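Local structure of salt-tolerant glutaminase (Micrococcus luteus, 3AGE) at residues S64-F69 with A193-L198; G116-H121 with E186-Y191; L347-T352 with E390-A395. The protein is a glutaminase that probably hydrolyses L-glutamine to L-glutamate and ammonium. All coordinates share one frame; numbering follows the deposited sequence.

Contact 1. Residues S64-F69 with A193-L198. With GLU (glutamic acid), chain C.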
ATOM      1  N   SER A  64      19.199  12.873   8.717  1.00 16.53           N
ATOM      2  CA  SER A  64      17.736  12.908   8.682  1.00 17.81           C
ATOM      3  C   SER A  64      17.050  11.555   8.550  1.00 18.55           C
ATOM      4  O   SER A  64      15.828  11.460   8.704  1.00 17.96           O
ATOM      5  CB  SER A  64      17.235  13.834   7.565  1.00 17.03           C
ATOM      6  OG  SER A  64      17.384  13.242   6.290  1.00 19.50           O
ATOM      7  N   ALA A  65      17.814  10.509   8.253  1.00 18.08           N
ATOM      8  CA  ALA A  65      17.215   9.186   8.134  1.00 17.25           C
ATOM      9  C   ALA A  65      16.870   8.706   9.536  1.00 16.47           C
ATOM     10  O   ALA A  65      16.272   7.645   9.708  1.00 15.64           O
ATOM     11  CB  ALA A  65      18.163   8.221   7.466  1.00 16.04           C
ATOM     12  N   SER A  66      17.244   9.507  10.531  1.00 14.41           N
ATOM     13  CA  SER A  66      16.956   9.194  11.926  1.00 14.72           C
ATOM     14  C   SER A  66      15.552   9.659  12.294  1.00 16.41           C
ATOM     15  O   SER A  66      14.973   9.192  13.272  1.00 17.72           O
ATOM     16  CB  SER A  66      17.944   9.908  12.838  1.00 13.26           C
ATOM     17  OG  SER A  66      17.750  11.307  12.778  1.00 10.83           O
ATOM     18  N   LYS A  67      15.010  10.575  11.498  1.00 17.05           N
ATOM     19  CA  LYS A  67      13.696  11.148  11.757  1.00 17.98           C
ATOM     20  C   LYS A  67      12.528  10.179  11.907  1.00 19.75           C
ATOM     21  O   LYS A  67      11.735  10.308  12.839  1.00 18.44           O
ATOM     22  CB  LYS A  67      13.383  12.205  10.699  1.00 15.45           C
ATOM     23  CG  LYS A  67      14.327  13.408  10.769  1.00 17.57           C
ATOM     24  CD  LYS A  67      13.997  14.448   9.716  1.00 17.35           C
ATOM     25  CE  LYS A  67      14.988  15.591   9.743  1.00 15.45           C
ATOM     26  NZ  LYS A  67      14.721  16.578   8.662  1.00 15.14           N
ATOM     27  N   PRO A  68      12.398   9.198  11.003  1.00 19.94           N
ATOM     28  CA  PRO A  68      11.264   8.291  11.183  1.00 17.23           C
ATOM     29  C   PRO A  68      11.297   7.468  12.459  1.00 16.68           C
ATOM     30  O   PRO A  68      10.251   7.096  12.988  1.00 17.20           O
ATOM     31  CB  PRO A  68      11.289   7.438   9.909  1.00 17.69           C
ATOM     32  CG  PRO A  68      12.680   7.567   9.409  1.00 20.57           C
ATOM     33  CD  PRO A  68      13.025   8.995   9.688  1.00 20.07           C
ATOM     34  N   PHE A  69      12.493   7.218  12.976  1.00 17.85           N
ATOM     35  CA  PHE A  69      12.640   6.417  14.186  1.00 18.51           C
ATOM     36  C   PHE A  69      12.436   7.202  15.492  1.00 18.32           C
ATOM     37  O   PHE A  69      11.822   6.700  16.438  1.00 14.77           O
ATOM     38  CB  PHE A  69      14.005   5.720  14.167  1.00 17.73           C
ATOM     39  CG  PHE A  69      14.280   4.985  12.884  1.00 21.78           C
ATOM     40  CD1 PHE A  69      15.165   5.507  11.938  1.00 23.62           C
ATOM     41  CD2 PHE A  69      13.610   3.799  12.589  1.00 20.47           C
ATOM     42  CE1 PHE A  69      15.375   4.861  10.715  1.00 21.90           C
ATOM     43  CE2 PHE A  69      13.813   3.148  11.373  1.00 20.87           C
ATOM     44  CZ  PHE A  69      14.698   3.682  10.433  1.00 22.30           C
ATOM     45  N   ALA A 193      23.009  15.336  17.500  1.00 15.27           N
ATOM     46  CA  ALA A 193      23.668  14.121  17.963  1.00 14.89           C
ATOM     47  C   ALA A 193      22.916  12.960  17.317  1.00 15.39           C
ATOM     48  O   ALA A 193      23.506  11.997  16.830  1.00 17.78           O
ATOM     49  CB  ALA A 193      23.581  14.029  19.474  1.00 13.89           C
ATOM     50  N   GLN A 194      21.597  13.077  17.332  1.00 12.20           N
ATOM     51  CA  GLN A 194      20.700  12.096  16.752  1.00 15.20           C
ATOM     52  C   GLN A 194      21.145  11.820  15.319  1.00 17.09           C
ATOM     53  O   GLN A 194      21.164  10.673  14.878  1.00 16.61           O
ATOM     54  CB  GLN A 194      19.280  12.671  16.783  1.00 22.38           C
ATOM     55  CG  GLN A 194      18.232  11.951  15.965  1.00 29.87           C
ATOM     56  CD  GLN A 194      16.925  12.736  15.896  1.00 30.95           C
ATOM     57  OE1 GLN A 194      16.424  13.210  16.913  1.00 30.43           O
ATOM     58  NE2 GLN A 194      16.367  12.867  14.695  1.00 29.61           N
ATOM     59  N   CYS A 195      21.516  12.881  14.604  1.00 19.02           N
ATOM     60  CA  CYS A 195      21.961  12.771  13.212  1.00 19.47           C
ATOM     61  C   CYS A 195      23.366  12.207  13.098  1.00 20.26           C
ATOM     62  O   CYS A 195      23.780  11.773  12.020  1.00 18.57           O
ATOM     63  CB  CYS A 195      21.930  14.137  12.522  1.00 15.08           C
ATOM     64  SG  CYS A 195      20.288  14.767  12.145  1.00 17.45           S
ATOM     65  N   ALA A 196      24.097  12.224  14.207  1.00 19.85           N
ATOM     66  CA  ALA A 196      25.459  11.723  14.213  1.00 20.43           C
ATOM     67  C   ALA A 196      25.533  10.243  14.562  1.00 22.42           C
ATOM     68  O   ALA A 196      26.628   9.682  14.667  1.00 25.05           O
ATOM     69  CB  ALA A 196      26.309  12.533  15.174  1.00 20.85           C
ATOM     70  N   VAL A 197      24.380   9.605  14.749  1.00 19.87           N
ATOM     71  CA  VAL A 197      24.373   8.178  15.053  1.00 18.43           C
ATOM     72  C   VAL A 197      24.941   7.424  13.845  1.00 17.68           C
ATOM     73  O   VAL A 197      24.526   7.658  12.708  1.00 15.31           O
ATOM     74  CB  VAL A 197      22.951   7.679  15.354  1.00 18.66           C
ATOM     75  CG1 VAL A 197      22.934   6.160  15.440  1.00 16.90           C
ATOM     76  CG2 VAL A 197      22.468   8.282  16.656  1.00 21.16           C
ATOM     77  N   LEU A 198      25.890   6.526  14.100  1.00 19.60           N
ATOM     78  CA  LEU A 198      26.554   5.750  13.048  1.00 21.14           C
ATOM     79  C   LEU A 198      25.860   4.463  12.624  1.00 21.80           C
ATOM     80  O   LEU A 198      25.642   3.563  13.434  1.00 23.82           O
ATOM     81  CB  LEU A 198      27.984   5.417  13.473  1.00 17.22           C
ATOM     82  CG  LEU A 198      28.993   6.564  13.431  1.00 16.90           C
ATOM     83  CD1 LEU A 198      30.232   6.181  14.240  1.00 12.53           C
ATOM     84  CD2 LEU A 198      29.346   6.891  11.969  1.00 10.53           C
TER
HETATM   85  N   GLU C 500      21.648  17.109  10.196  1.00 18.22           N
HETATM   86  CA  GLU C 500      21.251  17.812   8.947  1.00 23.47           C
HETATM   87  C   GLU C 500      20.770  19.230   9.188  1.00 28.56           C
HETATM   88  O   GLU C 500      21.241  20.110   8.447  1.00 33.25           O
HETATM   89  CB  GLU C 500      20.151  17.043   8.211  1.00 22.48           C
HETATM   90  CG  GLU C 500      20.683  16.048   7.231  1.00 21.36           C
HETATM   91  CD  GLU C 500      19.643  15.588   6.241  1.00 24.70           C
HETATM   92  OE1 GLU C 500      18.927  16.436   5.674  1.00 21.03           O
HETATM   93  OE2 GLU C 500      19.553  14.369   6.015  1.00 31.31           O
HETATM   94  OXT GLU C 500      19.929  19.442  10.090  1.00 29.30           O

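Contact 2. Residues G116-H121 with E186-Y191. With GLU (glutamic acid), chain C.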
ATOM      1  N   GLY A 116       9.933  19.851  12.306  1.00 14.55           N
ATOM      2  CA  GLY A 116       9.187  18.772  12.921  1.00 13.94           C
ATOM      3  C   GLY A 116      10.085  17.829  13.705  1.00 16.01           C
ATOM      4  O   GLY A 116       9.733  17.395  14.804  1.00 14.08           O
ATOM      5  N   ALA A 117      11.246  17.506  13.136  1.00 16.69           N
ATOM      6  CA  ALA A 117      12.190  16.605  13.784  1.00 15.60           C
ATOM      7  C   ALA A 117      12.605  17.180  15.132  1.00 15.96           C
ATOM      8  O   ALA A 117      12.827  16.433  16.092  1.00 15.23           O
ATOM      9  CB  ALA A 117      13.419  16.389  12.892  1.00 14.97           C
ATOM     10  N   LEU A 118      12.709  18.507  15.200  1.00 13.36           N
ATOM     11  CA  LEU A 118      13.074  19.175  16.442  1.00 13.71           C
ATOM     12  C   LEU A 118      11.936  19.009  17.448  1.00 16.89           C
ATOM     13  O   LEU A 118      12.169  18.694  18.617  1.00 20.04           O
ATOM     14  CB  LEU A 118      13.360  20.660  16.186  1.00 14.62           C
ATOM     15  CG  LEU A 118      14.659  20.952  15.413  1.00 18.39           C
ATOM     16  CD1 LEU A 118      14.709  22.411  15.003  1.00 18.84           C
ATOM     17  CD2 LEU A 118      15.874  20.598  16.272  1.00 14.75           C
ATOM     18  N   ALA A 119      10.705  19.199  16.982  1.00 15.78           N
ATOM     19  CA  ALA A 119       9.527  19.057  17.834  1.00 15.70           C
ATOM     20  C   ALA A 119       9.447  17.631  18.371  1.00 16.77           C
ATOM     21  O   ALA A 119       9.024  17.403  19.506  1.00 19.09           O
ATOM     22  CB  ALA A 119       8.266  19.387  17.044  1.00 14.51           C
ATOM     23  N   VAL A 120       9.855  16.682  17.536  1.00 15.19           N
ATOM     24  CA  VAL A 120       9.859  15.264  17.873  1.00 15.84           C
ATOM     25  C   VAL A 120      10.839  14.961  19.009  1.00 19.03           C
ATOM     26  O   VAL A 120      10.478  14.343  20.017  1.00 18.53           O
ATOM     27  CB  VAL A 120      10.249  14.427  16.633  1.00 17.54           C
ATOM     28  CG1 VAL A 120      10.475  12.977  17.020  1.00 19.74           C
ATOM     29  CG2 VAL A 120       9.167  14.534  15.581  1.00 17.26           C
ATOM     30  N   HIS A 121      12.083  15.399  18.842  1.00 20.21           N
ATOM     31  CA  HIS A 121      13.106  15.172  19.853  1.00 21.06           C
ATOM     32  C   HIS A 121      12.656  15.709  21.213  1.00 22.24           C
ATOM     33  O   HIS A 121      12.865  15.071  22.245  1.00 22.65           O
ATOM     34  CB  HIS A 121      14.413  15.843  19.430  1.00 18.62           C
ATOM     35  CG  HIS A 121      15.629  15.232  20.051  1.00 17.02           C
ATOM     36  ND1 HIS A 121      15.953  15.402  21.378  1.00 18.68           N
ATOM     37  CD2 HIS A 121      16.570  14.404  19.537  1.00 14.66           C
ATOM     38  CE1 HIS A 121      17.039  14.702  21.658  1.00 18.20           C
ATOM     39  NE2 HIS A 121      17.431  14.087  20.557  1.00 15.52           N
ATOM     40  N   GLU A 186      19.564  23.320  23.497  1.00 21.43           N
ATOM     41  CA  GLU A 186      19.428  21.977  24.056  1.00 20.83           C
ATOM     42  C   GLU A 186      18.765  21.021  23.084  1.00 21.10           C
ATOM     43  O   GLU A 186      19.198  19.881  22.929  1.00 21.59           O
ATOM     44  CB  GLU A 186      18.608  22.011  25.346  1.00 22.67           C
ATOM     45  CG  GLU A 186      18.377  20.637  25.964  1.00 28.60           C
ATOM     46  CD  GLU A 186      17.596  20.702  27.269  1.00 36.60           C
ATOM     47  OE1 GLU A 186      17.944  21.539  28.130  1.00 40.03           O
ATOM     48  OE2 GLU A 186      16.641  19.912  27.438  1.00 35.94           O
ATOM     49  N   ILE A 187      17.706  21.488  22.435  1.00 19.38           N
ATOM     50  CA  ILE A 187      16.984  20.663  21.485  1.00 18.33           C
ATOM     51  C   ILE A 187      17.765  20.481  20.188  1.00 18.27           C
ATOM     52  O   ILE A 187      17.795  19.390  19.618  1.00 16.46           O
ATOM     53  CB  ILE A 187      15.595  21.265  21.194  1.00 17.27           C
ATOM     54  CG1 ILE A 187      14.753  21.228  22.474  1.00 16.36           C
ATOM     55  CG2 ILE A 187      14.907  20.505  20.067  1.00 16.16           C
ATOM     56  CD1 ILE A 187      14.637  19.839  23.105  1.00 10.67           C
ATOM     57  N   VAL A 188      18.404  21.546  19.717  1.00 19.15           N
ATOM     58  CA  VAL A 188      19.178  21.439  18.494  1.00 19.89           C
ATOM     59  C   VAL A 188      20.351  20.496  18.715  1.00 21.12           C
ATOM     60  O   VAL A 188      20.682  19.697  17.844  1.00 24.37           O
ATOM     61  CB  VAL A 188      19.697  22.813  18.032  1.00 18.66           C
ATOM     62  CG1 VAL A 188      20.876  22.638  17.087  1.00 10.78           C
ATOM     63  CG2 VAL A 188      18.577  23.572  17.333  1.00 19.93           C
ATOM     64  N   ALA A 189      20.975  20.581  19.886  1.00 18.61           N
ATOM     65  CA  ALA A 189      22.106  19.715  20.187  1.00 17.12           C
ATOM     66  C   ALA A 189      21.666  18.249  20.186  1.00 16.18           C
ATOM     67  O   ALA A 189      22.394  17.371  19.720  1.00 17.89           O
ATOM     68  CB  ALA A 189      22.716  20.090  21.534  1.00 14.29           C
ATOM     69  N   GLY A 190      20.469  17.990  20.704  1.00 12.06           N
ATOM     70  CA  GLY A 190      19.963  16.631  20.738  1.00 10.08           C
ATOM     71  C   GLY A 190      19.736  16.093  19.340  1.00 12.29           C
ATOM     72  O   GLY A 190      20.176  14.996  19.004  1.00 13.41           O
ATOM     73  N   TYR A 191      19.051  16.880  18.520  1.00 12.69           N
ATOM     74  CA  TYR A 191      18.752  16.499  17.149  1.00 12.28           C
ATOM     75  C   TYR A 191      20.016  16.291  16.302  1.00 12.84           C
ATOM     76  O   TYR A 191      20.039  15.424  15.432  1.00 10.80           O
ATOM     77  CB  TYR A 191      17.846  17.562  16.518  1.00 11.74           C
ATOM     78  CG  TYR A 191      17.750  17.487  15.016  1.00 16.21           C
ATOM     79  CD1 TYR A 191      17.066  16.443  14.387  1.00 16.89           C
ATOM     80  CD2 TYR A 191      18.393  18.435  14.219  1.00 17.79           C
ATOM     81  CE1 TYR A 191      17.035  16.342  12.999  1.00 17.33           C
ATOM     82  CE2 TYR A 191      18.368  18.343  12.835  1.00 20.56           C
ATOM     83  CZ  TYR A 191      17.693  17.296  12.230  1.00 21.73           C
ATOM     84  OH  TYR A 191      17.717  17.191  10.861  1.00 26.34           O
TER
HETATM   85  N   GLU C 500      21.648  17.109  10.196  1.00 18.22           N
HETATM   86  CA  GLU C 500      21.251  17.812   8.947  1.00 23.47           C
HETATM   87  C   GLU C 500      20.770  19.230   9.188  1.00 28.56           C
HETATM   88  O   GLU C 500      21.241  20.110   8.447  1.00 33.25           O
HETATM   89  CB  GLU C 500      20.151  17.043   8.211  1.00 22.48           C
HETATM   90  CG  GLU C 500      20.683  16.048   7.231  1.00 21.36           C
HETATM   91  CD  GLU C 500      19.643  15.588   6.241  1.00 24.70           C
HETATM   92  OE1 GLU C 500      18.927  16.436   5.674  1.00 21.03           O
HETATM   93  OE2 GLU C 500      19.553  14.369   6.015  1.00 31.31           O
HETATM   94  OXT GLU C 500      19.929  19.442  10.090  1.00 29.30           O

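Contact 3. Residues L347-T352 with E390-A395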
ATOM      1  N   LEU A 347     -16.725 -20.374   4.241  1.00 22.18           N
ATOM      2  CA  LEU A 347     -17.691 -20.893   5.199  1.00 22.18           C
ATOM      3  C   LEU A 347     -19.092 -20.719   4.633  1.00 27.95           C
ATOM      4  O   LEU A 347     -19.889 -21.653   4.614  1.00 30.69           O
ATOM      5  CB  LEU A 347     -17.595 -20.147   6.531  1.00 21.47           C
ATOM      6  CG  LEU A 347     -16.333 -20.300   7.392  1.00 24.39           C
ATOM      7  CD1 LEU A 347     -16.459 -19.412   8.617  1.00 28.05           C
ATOM      8  CD2 LEU A 347     -16.139 -21.744   7.813  1.00 15.64           C
ATOM      9  N   THR A 348     -19.386 -19.510   4.174  1.00 30.03           N
ATOM     10  CA  THR A 348     -20.690 -19.202   3.608  1.00 31.38           C
ATOM     11  C   THR A 348     -20.966 -20.035   2.359  1.00 31.27           C
ATOM     12  O   THR A 348     -22.099 -20.462   2.128  1.00 32.80           O
ATOM     13  CB  THR A 348     -20.789 -17.703   3.240  1.00 33.97           C
ATOM     14  OG1 THR A 348     -20.635 -16.913   4.424  1.00 38.76           O
ATOM     15  CG2 THR A 348     -22.136 -17.390   2.616  1.00 35.80           C
ATOM     16  N   ASP A 349     -19.924 -20.262   1.562  1.00 27.12           N
ATOM     17  CA  ASP A 349     -20.054 -21.027   0.334  1.00 24.35           C
ATOM     18  C   ASP A 349     -20.509 -22.451   0.582  1.00 26.21           C
ATOM     19  O   ASP A 349     -21.070 -23.091  -0.308  1.00 25.74           O
ATOM     20  CB  ASP A 349     -18.743 -21.018  -0.445  1.00 24.92           C
ATOM     21  CG  ASP A 349     -18.623 -19.815  -1.354  1.00 27.47           C
ATOM     22  OD1 ASP A 349     -17.614 -19.721  -2.094  1.00 32.05           O
ATOM     23  OD2 ASP A 349     -19.542 -18.966  -1.330  1.00 23.10           O
ATOM     24  N   LEU A 350     -20.236 -22.966   1.775  1.00 29.23           N
ATOM     25  CA  LEU A 350     -20.711 -24.299   2.116  1.00 35.22           C
ATOM     26  C   LEU A 350     -22.186 -23.934   2.315  1.00 42.08           C
ATOM     27  O   LEU A 350     -22.503 -23.058   3.120  1.00 47.54           O
ATOM     28  CB  LEU A 350     -20.083 -24.783   3.432  1.00 32.25           C
ATOM     29  CG  LEU A 350     -18.552 -24.788   3.582  1.00 29.16           C
ATOM     30  CD1 LEU A 350     -18.191 -25.073   5.027  1.00 26.29           C
ATOM     31  CD2 LEU A 350     -17.919 -25.823   2.665  1.00 28.17           C
ATOM     32  N   ARG A 351     -23.091 -24.557   1.576  1.00 40.72           N
ATOM     33  CA  ARG A 351     -24.495 -24.186   1.710  1.00 42.11           C
ATOM     34  C   ARG A 351     -25.195 -24.751   2.936  1.00 40.34           C
ATOM     35  O   ARG A 351     -26.317 -25.237   2.839  1.00 43.36           O
ATOM     36  CB  ARG A 351     -25.260 -24.593   0.452  1.00 48.71           C
ATOM     37  CG  ARG A 351     -24.759 -23.918  -0.807  1.00 52.34           C
ATOM     38  CD  ARG A 351     -24.698 -22.424  -0.602  1.00 55.35           C
ATOM     39  NE  ARG A 351     -24.330 -21.716  -1.819  1.00 61.19           N
ATOM     40  CZ  ARG A 351     -24.089 -20.411  -1.867  1.00 64.40           C
ATOM     41  NH1 ARG A 351     -23.761 -19.834  -3.014  1.00 64.73           N
ATOM     42  NH2 ARG A 351     -24.171 -19.684  -0.759  1.00 65.92           N
ATOM     43  N   THR A 352     -24.551 -24.661   4.094  1.00 37.42           N
ATOM     44  CA  THR A 352     -25.137 -25.196   5.315  1.00 34.73           C
ATOM     45  C   THR A 352     -26.376 -24.433   5.761  1.00 32.95           C
ATOM     46  O   THR A 352     -27.063 -24.855   6.684  1.00 30.59           O
ATOM     47  CB  THR A 352     -24.117 -25.209   6.473  1.00 32.53           C
ATOM     48  OG1 THR A 352     -23.845 -23.869   6.897  1.00 32.35           O
ATOM     49  CG2 THR A 352     -22.828 -25.858   6.024  1.00 29.49           C
ATOM     50  N   GLU A 390     -12.978 -24.134  -3.522  1.00 29.08           N
ATOM     51  CA  GLU A 390     -13.173 -25.535  -3.172  1.00 31.42           C
ATOM     52  C   GLU A 390     -14.356 -25.706  -2.211  1.00 32.09           C
ATOM     53  O   GLU A 390     -14.900 -26.805  -2.072  1.00 32.93           O
ATOM     54  CB  GLU A 390     -11.899 -26.117  -2.554  1.00 29.46           C
ATOM     55  CG  GLU A 390     -10.653 -25.868  -3.383  1.00 29.58           C
ATOM     56  CD  GLU A 390      -9.464 -26.700  -2.923  1.00 33.09           C
ATOM     57  OE1 GLU A 390      -9.387 -27.027  -1.720  1.00 32.78           O
ATOM     58  OE2 GLU A 390      -8.598 -27.018  -3.765  1.00 33.47           O
ATOM     59  N   ALA A 391     -14.758 -24.618  -1.558  1.00 30.27           N
ATOM     60  CA  ALA A 391     -15.886 -24.659  -0.630  1.00 31.66           C
ATOM     61  C   ALA A 391     -17.185 -24.932  -1.392  1.00 31.59           C
ATOM     62  O   ALA A 391     -17.942 -25.845  -1.056  1.00 31.30           O
ATOM     63  CB  ALA A 391     -15.995 -23.335   0.129  1.00 30.58           C
ATOM     64  N   ALA A 392     -17.440 -24.129  -2.416  1.00 30.02           N
ATOM     65  CA  ALA A 392     -18.640 -24.295  -3.223  1.00 28.66           C
ATOM     66  C   ALA A 392     -18.616 -25.666  -3.903  1.00 28.30           C
ATOM     67  O   ALA A 392     -19.659 -26.274  -4.135  1.00 27.96           O
ATOM     68  CB  ALA A 392     -18.718 -23.185  -4.261  1.00 26.47           C
ATOM     69  N   ALA A 393     -17.418 -26.146  -4.215  1.00 26.65           N
ATOM     70  CA  ALA A 393     -17.255 -27.440  -4.861  1.00 27.01           C
ATOM     71  C   ALA A 393     -17.664 -28.551  -3.904  1.00 27.31           C
ATOM     72  O   ALA A 393     -18.234 -29.557  -4.320  1.00 27.96           O
ATOM     73  CB  ALA A 393     -15.810 -27.631  -5.292  1.00 27.80           C
ATOM     74  N   ALA A 394     -17.365 -28.359  -2.622  1.00 27.95           N
ATOM     75  CA  ALA A 394     -17.704 -29.332  -1.584  1.00 27.08           C
ATOM     76  C   ALA A 394     -19.211 -29.353  -1.349  1.00 27.39           C
ATOM     77  O   ALA A 394     -19.794 -30.410  -1.109  1.00 27.24           O
ATOM     78  CB  ALA A 394     -16.976 -28.991  -0.283  1.00 25.15           C
ATOM     79  N   ALA A 395     -19.837 -28.183  -1.413  1.00 28.15           N
ATOM     80  CA  ALA A 395     -21.277 -28.090  -1.225  1.00 30.02           C
ATOM     81  C   ALA A 395     -21.960 -28.814  -2.379  1.00 33.96           C
ATOM     82  O   ALA A 395     -22.919 -29.556  -2.176  1.00 36.98           O
ATOM     83  CB  ALA A 395     -21.711 -26.633  -1.192  1.00 28.19           C
TER

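Contact 1. Residues S64-F69 with A193-L198
Ser66 and Gln194 make the one hydrogen bond between these two segments. The amide NE2 of Gln194 gives an N-H to Ser66 OG at 2.8 Å, nearly straight at 162°, with the hydroxyl oxygen lying 7° out of the amide plane. Gln194 gets there by leaving its helix with CG anti to the backbone N (chi1 167°) and running extended, so that CG also passes 3.3 Å from Ser66 OG. The carbonyl O of Gln63, just before the segment, is bonded to the same hydroxyl, giving this buried oxygen two partners.

Sulfur packing is the looser part of the contact. Cys195 SG sits 4.1 Å from Ser64 N. The same Cys195 SG lies 3.3 Å from the amino N of the bound glutamate.

Ser64 faces the other end of the ligand. Its N and OG both approach the side-chain carboxylate oxygen OE2, whose exact place is less certain, and OG is also bonded to Lys258. Lys67 extends to Asn114 and the carbonyl of Met112.

Ser64-Ala65-Ser66-Lys67 reads as the S-x-x-K motif of the beta-lactamase-like fold, set on the 3-10 turn that leads into helix 67-78, beside the glutamate pocket.

Contact 2. Residues G116-H121 with E186-Y191
Ala117 and Leu118 both press on Tyr191. The methyl CB of Ala117 meets the Tyr191 ring at CE1, 3.6 Å away, while Leu118 brings its CD2 branch to 3.6 Å from Tyr191 CB, the two side chains crossing at about a right angle. Leu118 CD2 also fills the angle between Ile187 CG2, 3.9 Å off, and Val188 CG2.

Farther along helix 114-123, His121 lies flat against the backbone of helix 184-195: Gly190 CA stands 3.9 Å from the centroid of the imidazole, 30° off its normal, a CH-pi contact, and Tyr191 N also lies over that face. With no side chain at Gly190, the ring can settle directly on the main chain.

Tyr191 holds CG anti to its own N (chi1 165°), which sends the ring toward the bound glutamate. The ligand's OXT lies at the ring edge, in plane, 3.2 Å from Tyr191 OH.

Behind these groups, the segment axes approach to 9.2 Å at 100° between their N-to-C directions. Leu170 and Leu174 of helix 165-176 back Leu118.

The contacts that Ala117 and Leu118 make on Tyr191 are apolar; they place the ring, and its hydroxyl comes close to the ligand carboxylate without settling where its proton goes.

Contact 3. Residues L347-T352 with E390-A395
Methyl groups supply everything that helix 390-395 offers to Asp349, Leu350 and Arg351 from its side chains: Ala391, Ala392, Ala394 and Ala395 all take part, and no hydrogen bond crosses. With such small groups between them the backbones come very close, the CA atoms of Asp349 and Ala392 lying 5.0 Å apart.

Asp349 makes its closest side-chain approach through CB, which packs 3.6 Å from Ala391 CB and also leans on the backbone N of Ala392. Of the carboxylate, Asp349 OD1 grazes Ala392 CB at 4.2 Å, while OD2 forms a salt bridge with Arg49 of the second subunit.

At Leu350 segment 347-352 leaves helical geometry (psi 122°). Its CG stays anti to the carbonyl carbon (chi1 -54°), and the CD2 branch of Leu350 reaches across to Ala391, 4.0 Å from CB and 3.7 Å from the carbonyl O, with Ala394 CB a little farther off.

Ala395 CB fits against the turn that follows. Ala395 CB is 3.7 Å from Asp349 O and equally 3.7 Å from Arg351 N, and the CG of Arg351 passes alongside it. Arg351 is the centre of an inverse gamma turn, closed by a weak bond from Thr352 N to Leu350 O, which swings the chain off as the helix ends.

The contact thus joins the C-terminal end of helix 337-349 to the short helix 389-395 within the STAS region. Leu347 packs on Leu432 of helix 419-434 and Ala392 on Arg376 of helix 376-383, while Glu390 OE1 and the carbonyl of Ala394 are bonded to Val320 and Arg322 of strand 317-323.

From the N terminus, the chain first passes 64-69 and then 116-121; helix 184-195 returns to meet both. Residues 186-191 close contact 2, and 193-198 close the wider loop of contact 1, so contact 2 is nested within contact 1. Their centres are about 11 Å apart, and they touch: Lys67 packs on Ala117 and Tyr191, and Gln194 on His121. Together they tie helices 67-78, 114-123 and 184-195 around the bound glutamate. Contact 3 opens only after both have closed. It lies in the STAS region on the opposite side of the chain's centre, its own centre about 54 Å from that of contact 1 and about 58 Å from that of contact 2.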